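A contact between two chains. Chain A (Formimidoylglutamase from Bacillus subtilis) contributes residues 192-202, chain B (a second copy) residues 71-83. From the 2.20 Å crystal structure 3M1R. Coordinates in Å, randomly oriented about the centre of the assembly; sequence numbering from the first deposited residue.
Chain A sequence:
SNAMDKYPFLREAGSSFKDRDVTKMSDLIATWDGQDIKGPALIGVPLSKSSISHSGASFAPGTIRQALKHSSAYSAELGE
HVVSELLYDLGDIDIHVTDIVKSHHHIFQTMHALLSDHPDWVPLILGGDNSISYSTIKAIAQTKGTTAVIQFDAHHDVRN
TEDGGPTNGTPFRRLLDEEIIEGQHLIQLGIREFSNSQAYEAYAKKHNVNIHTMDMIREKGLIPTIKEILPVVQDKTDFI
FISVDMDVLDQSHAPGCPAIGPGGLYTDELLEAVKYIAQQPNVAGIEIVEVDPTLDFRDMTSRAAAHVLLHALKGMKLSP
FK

Chain A 192-202: REFSNSQAYEA
Chain B 71-83: SSAYSAELGEHVV

Chain A presents a loop that runs into a helix. A type II turn spans A:Arg192 to A:Ser195, closed by A:Ser195 N to A:Arg192 O at 3.1 Å, with A:Glu193 at phi/psi -48/128 and A:Phe194 at 73/12. A:Asn196 (-134/172) and A:Ser197 (-117/138) are extended, and the helix starts at A:Gln198. Chain B offers a tight hairpin: B:Ser75 N to B:Glu80 O is 3.0 Å and B:Val82 N to B:Ala73 O is 2.9 Å, so strand 74-75 pairs with strand 80-81. Register is set by CA separations of 5.4 Å for A:Phe194 with B:Ser72 and 6.0 Å for A:Glu193 with B:Ala76. Together the stretches bury 677 Å².

B:Ser72 (-59/144) points its CB toward chain A and, with chi1 t, donates from OG to A:Asn196 O at 2.7 Å. The same OG accepts from B:Tyr74 N at 3.2 Å and 160°, so one hydroxyl ties the chain A backbone to the start of the hairpin. B:Ala73 (-92/-7) directs its CB away; its O lies near the plane of the A:Phe194 ring, 3.9 Å from CE2.

B:Tyr74 (-82/121; chi1 t, chi2 69°) lays its ring beneath the beginning of the helix. A:Gln198 CB stands 3.7 Å from the ring centroid, 19° off the normal, which places a CH-pi contact over the face, while A:Asn196 O lies at the edge, 3.6 Å from B:Tyr74 CB. At the far end, B:Tyr74 OH donates a weak hydrogen bond to A:Glu201 OE2 at 3.4 Å. The glutamate reaches it one helical turn past A:Ser197, with chi1 and chi2 both t.

The next three residues converge on A:Glu193, whose CB points sideways but whose chi1 of -101° and chi2 m bring the carboxylate in. B:Ser75 (-94/116, chi1 t) donates from OG to A:Glu193 OE1 at 2.9 Å. The other oxygen, OE2, accepts from B:Ala76 N at 2.7 Å, a weak bond because its angle is 128°, and from B:Glu77 N at 3.4 Å, also weak but nearly straight at 165°. B:Ala76 (-67/-36) aims its CB toward chain A, 3.4 Å from A:Glu201 OE1. B:Glu77 (-67/-18; chi1 and chi2 t) leaves its OE2 4.0 Å from A:Glu193 OE1, a close approach of like charges.

B:Leu78 (-104/-22) makes no contact, and B:Gly79 (70/16) adopts the positive phi that glycine favours; its O is 3.3 Å from A:Gln198 NE2. B:Glu80 (-156/168) points away. B:His81 (-73/151; chi1 m, chi2 86°) swings its ring inward: CE1 is 3.6 Å from A:Gln198 OE1, and a water 2.6 Å from B:His81 NE2 accepts from A:Gln198 N at 3.2 Å. B:Val82 (-82/-11, chi1 m) completes the contact with CG1 3.5 Å from A:Phe194 CE2, at the edge of a ring held by chi1 m and chi2 116°.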

# COMPACT_ATOMS: atom_id res chain seq x y z
N ARG A 192 1.02 20.36 -22.70
CA ARG A 192 2.28 20.29 -21.96
C ARG A 192 3.46 19.77 -22.80
O ARG A 192 3.29 18.84 -23.60
CB ARG A 192 2.08 19.39 -20.74
CG ARG A 192 3.20 19.40 -19.70
CD ARG A 192 2.97 18.32 -18.64
NE ARG A 192 1.68 18.45 -17.97
CZ ARG A 192 1.23 17.63 -17.00
NH1 ARG A 192 1.97 16.60 -16.58
NH2 ARG A 192 0.03 17.84 -16.47
N GLU A 193 4.63 20.39 -22.64
CA GLU A 193 5.87 19.90 -23.25
C GLU A 193 6.08 18.40 -23.01
O GLU A 193 6.05 17.94 -21.87
CB GLU A 193 7.08 20.65 -22.66
CG GLU A 193 7.64 21.75 -23.52
CD GLU A 193 8.40 21.25 -24.72
OE1 GLU A 193 9.62 21.51 -24.82
OE2 GLU A 193 7.78 20.59 -25.58
N PHE A 194 6.31 17.66 -24.09
CA PHE A 194 6.63 16.22 -24.07
C PHE A 194 5.42 15.36 -23.75
O PHE A 194 5.57 14.18 -23.49
CB PHE A 194 7.77 15.89 -23.11
CG PHE A 194 9.09 16.47 -23.52
CD1 PHE A 194 9.72 17.41 -22.74
CD2 PHE A 194 9.69 16.06 -24.70
CE1 PHE A 194 10.94 17.95 -23.13
CE2 PHE A 194 10.91 16.59 -25.10
CZ PHE A 194 11.53 17.55 -24.30
N SER A 195 4.22 15.94 -23.77
CA SER A 195 3.01 15.15 -23.62
C SER A 195 2.35 14.84 -24.98
O SER A 195 1.35 14.13 -25.02
CB SER A 195 2.01 15.85 -22.68
OG SER A 195 2.32 15.59 -21.31
N ASN A 196 2.91 15.36 -26.08
CA ASN A 196 2.26 15.26 -27.39
C ASN A 196 3.14 14.84 -28.56
O ASN A 196 4.37 14.78 -28.42
CB ASN A 196 1.58 16.58 -27.74
CG ASN A 196 0.47 16.91 -26.79
OD1 ASN A 196 -0.62 16.35 -26.87
ND2 ASN A 196 0.76 17.78 -25.83
N SER A 197 2.51 14.60 -29.71
CA SER A 197 3.22 14.20 -30.92
C SER A 197 3.09 15.21 -32.04
O SER A 197 2.01 15.75 -32.29
CB SER A 197 2.71 12.85 -31.43
OG SER A 197 3.36 11.78 -30.74
N GLN A 198 4.20 15.43 -32.74
CA GLN A 198 4.25 16.35 -33.87
C GLN A 198 3.04 16.20 -34.80
O GLN A 198 2.49 17.20 -35.27
CB GLN A 198 5.53 16.13 -34.66
CG GLN A 198 5.93 17.31 -35.52
CD GLN A 198 7.21 17.06 -36.30
OE1 GLN A 198 7.56 15.92 -36.58
NE2 GLN A 198 7.91 18.14 -36.66
N ALA A 199 2.64 14.97 -35.08
CA ALA A 199 1.53 14.76 -36.01
C ALA A 199 0.23 15.31 -35.46
O ALA A 199 -0.51 16.02 -36.16
CB ALA A 199 1.37 13.29 -36.35
N TYR A 200 -0.06 14.99 -34.21
CA TYR A 200 -1.30 15.41 -33.58
C TYR A 200 -1.39 16.92 -33.32
O TYR A 200 -2.47 17.52 -33.36
CB TYR A 200 -1.54 14.60 -32.30
CG TYR A 200 -1.74 13.14 -32.61
CD1 TYR A 200 -2.52 12.74 -33.69
CD2 TYR A 200 -1.14 12.15 -31.83
CE1 TYR A 200 -2.72 11.42 -33.99
CE2 TYR A 200 -1.34 10.81 -32.13
CZ TYR A 200 -2.12 10.45 -33.21
OH TYR A 200 -2.32 9.12 -33.50
N GLU A 201 -0.24 17.54 -33.04
CA GLU A 201 -0.17 18.99 -32.94
C GLU A 201 -0.42 19.61 -34.31
O GLU A 201 -1.12 20.62 -34.42
CB GLU A 201 1.20 19.42 -32.41
CG GLU A 201 1.51 20.89 -32.57
CD GLU A 201 2.77 21.31 -31.83
OE1 GLU A 201 2.98 20.82 -30.69
OE2 GLU A 201 3.54 22.13 -32.36
N ALA A 202 0.15 18.99 -35.35
CA ALA A 202 -0.06 19.47 -36.72
C ALA A 202 -1.53 19.34 -37.10
O ALA A 202 -2.12 20.28 -37.62
CB ALA A 202 0.83 18.71 -37.69
N SER B 71 7.77 7.93 -22.89
CA SER B 71 7.55 9.38 -23.06
C SER B 71 7.71 9.78 -24.51
O SER B 71 8.59 9.25 -25.21
CB SER B 71 8.57 10.18 -22.24
OG SER B 71 8.63 9.74 -20.90
N SER B 72 6.90 10.73 -24.96
CA SER B 72 7.10 11.31 -26.29
C SER B 72 8.48 11.94 -26.33
O SER B 72 8.94 12.49 -25.34
CB SER B 72 6.04 12.38 -26.57
OG SER B 72 6.21 12.92 -27.87
N ALA B 73 9.13 11.85 -27.49
CA ALA B 73 10.43 12.49 -27.69
C ALA B 73 10.24 13.88 -28.30
O ALA B 73 11.20 14.65 -28.46
CB ALA B 73 11.28 11.64 -28.62
N TYR B 74 9.00 14.20 -28.65
CA TYR B 74 8.75 15.42 -29.38
C TYR B 74 8.68 16.63 -28.45
O TYR B 74 7.88 16.65 -27.53
CB TYR B 74 7.47 15.29 -30.19
CG TYR B 74 7.12 16.55 -30.94
CD1 TYR B 74 7.89 16.98 -32.01
CD2 TYR B 74 6.04 17.32 -30.55
CE1 TYR B 74 7.59 18.14 -32.69
CE2 TYR B 74 5.73 18.47 -31.23
CZ TYR B 74 6.50 18.87 -32.29
OH TYR B 74 6.18 20.03 -32.96
N SER B 75 9.55 17.60 -28.68
CA SER B 75 9.49 18.88 -27.98
C SER B 75 8.69 19.86 -28.80
O SER B 75 9.10 20.23 -29.90
CB SER B 75 10.89 19.45 -27.76
OG SER B 75 10.81 20.81 -27.35
N ALA B 76 7.54 20.30 -28.29
CA ALA B 76 6.72 21.28 -28.99
C ALA B 76 7.43 22.63 -29.08
O ALA B 76 7.32 23.35 -30.08
CB ALA B 76 5.38 21.43 -28.31
N GLU B 77 8.17 22.96 -28.02
CA GLU B 77 8.88 24.22 -27.93
C GLU B 77 10.01 24.27 -28.95
O GLU B 77 10.51 25.34 -29.28
CB GLU B 77 9.43 24.41 -26.52
CG GLU B 77 10.20 25.69 -26.31
CD GLU B 77 10.43 25.98 -24.83
OE1 GLU B 77 11.31 26.80 -24.52
OE2 GLU B 77 9.71 25.38 -23.99
N LEU B 78 10.40 23.11 -29.45
CA LEU B 78 11.51 22.98 -30.38
C LEU B 78 11.00 22.75 -31.78
O LEU B 78 11.70 23.00 -32.76
CB LEU B 78 12.36 21.77 -29.99
CG LEU B 78 13.87 21.94 -29.85
CD1 LEU B 78 14.16 23.07 -28.88
CD2 LEU B 78 14.51 20.64 -29.38
N GLY B 79 9.77 22.27 -31.88
CA GLY B 79 9.20 21.89 -33.16
C GLY B 79 9.87 20.65 -33.73
O GLY B 79 9.72 20.35 -34.92
N GLU B 80 10.59 19.92 -32.89
CA GLU B 80 11.28 18.70 -33.34
C GLU B 80 11.55 17.72 -32.20
O GLU B 80 11.42 18.06 -31.02
CB GLU B 80 12.58 19.05 -34.06
CG GLU B 80 13.48 20.00 -33.29
CD GLU B 80 14.74 20.35 -34.05
OE1 GLU B 80 15.25 19.47 -34.79
OE2 GLU B 80 15.23 21.49 -33.92
N HIS B 81 11.94 16.50 -32.56
CA HIS B 81 12.25 15.50 -31.56
C HIS B 81 13.58 15.84 -30.90
O HIS B 81 14.43 16.47 -31.51
CB HIS B 81 12.23 14.11 -32.18
CG HIS B 81 10.90 13.76 -32.79
ND1 HIS B 81 10.56 14.10 -34.08
CD2 HIS B 81 9.82 13.13 -32.27
CE1 HIS B 81 9.34 13.68 -34.34
NE2 HIS B 81 8.86 13.09 -33.26
N VAL B 82 13.75 15.45 -29.64
CA VAL B 82 14.96 15.77 -28.89
C VAL B 82 16.06 14.78 -29.22
O VAL B 82 17.22 14.97 -28.85
CB VAL B 82 14.72 15.81 -27.37
CG1 VAL B 82 13.86 16.99 -27.03
CG2 VAL B 82 14.10 14.51 -26.88
N VAL B 83 15.67 13.71 -29.90
CA VAL B 83 16.60 12.76 -30.50
C VAL B 83 16.14 12.58 -31.94
O VAL B 83 14.94 12.45 -32.20
CB VAL B 83 16.55 11.41 -29.80
CG1 VAL B 83 17.30 10.36 -30.61
CG2 VAL B 83 17.10 11.54 -28.39
O HOH W 1 6.31 13.09 -32.89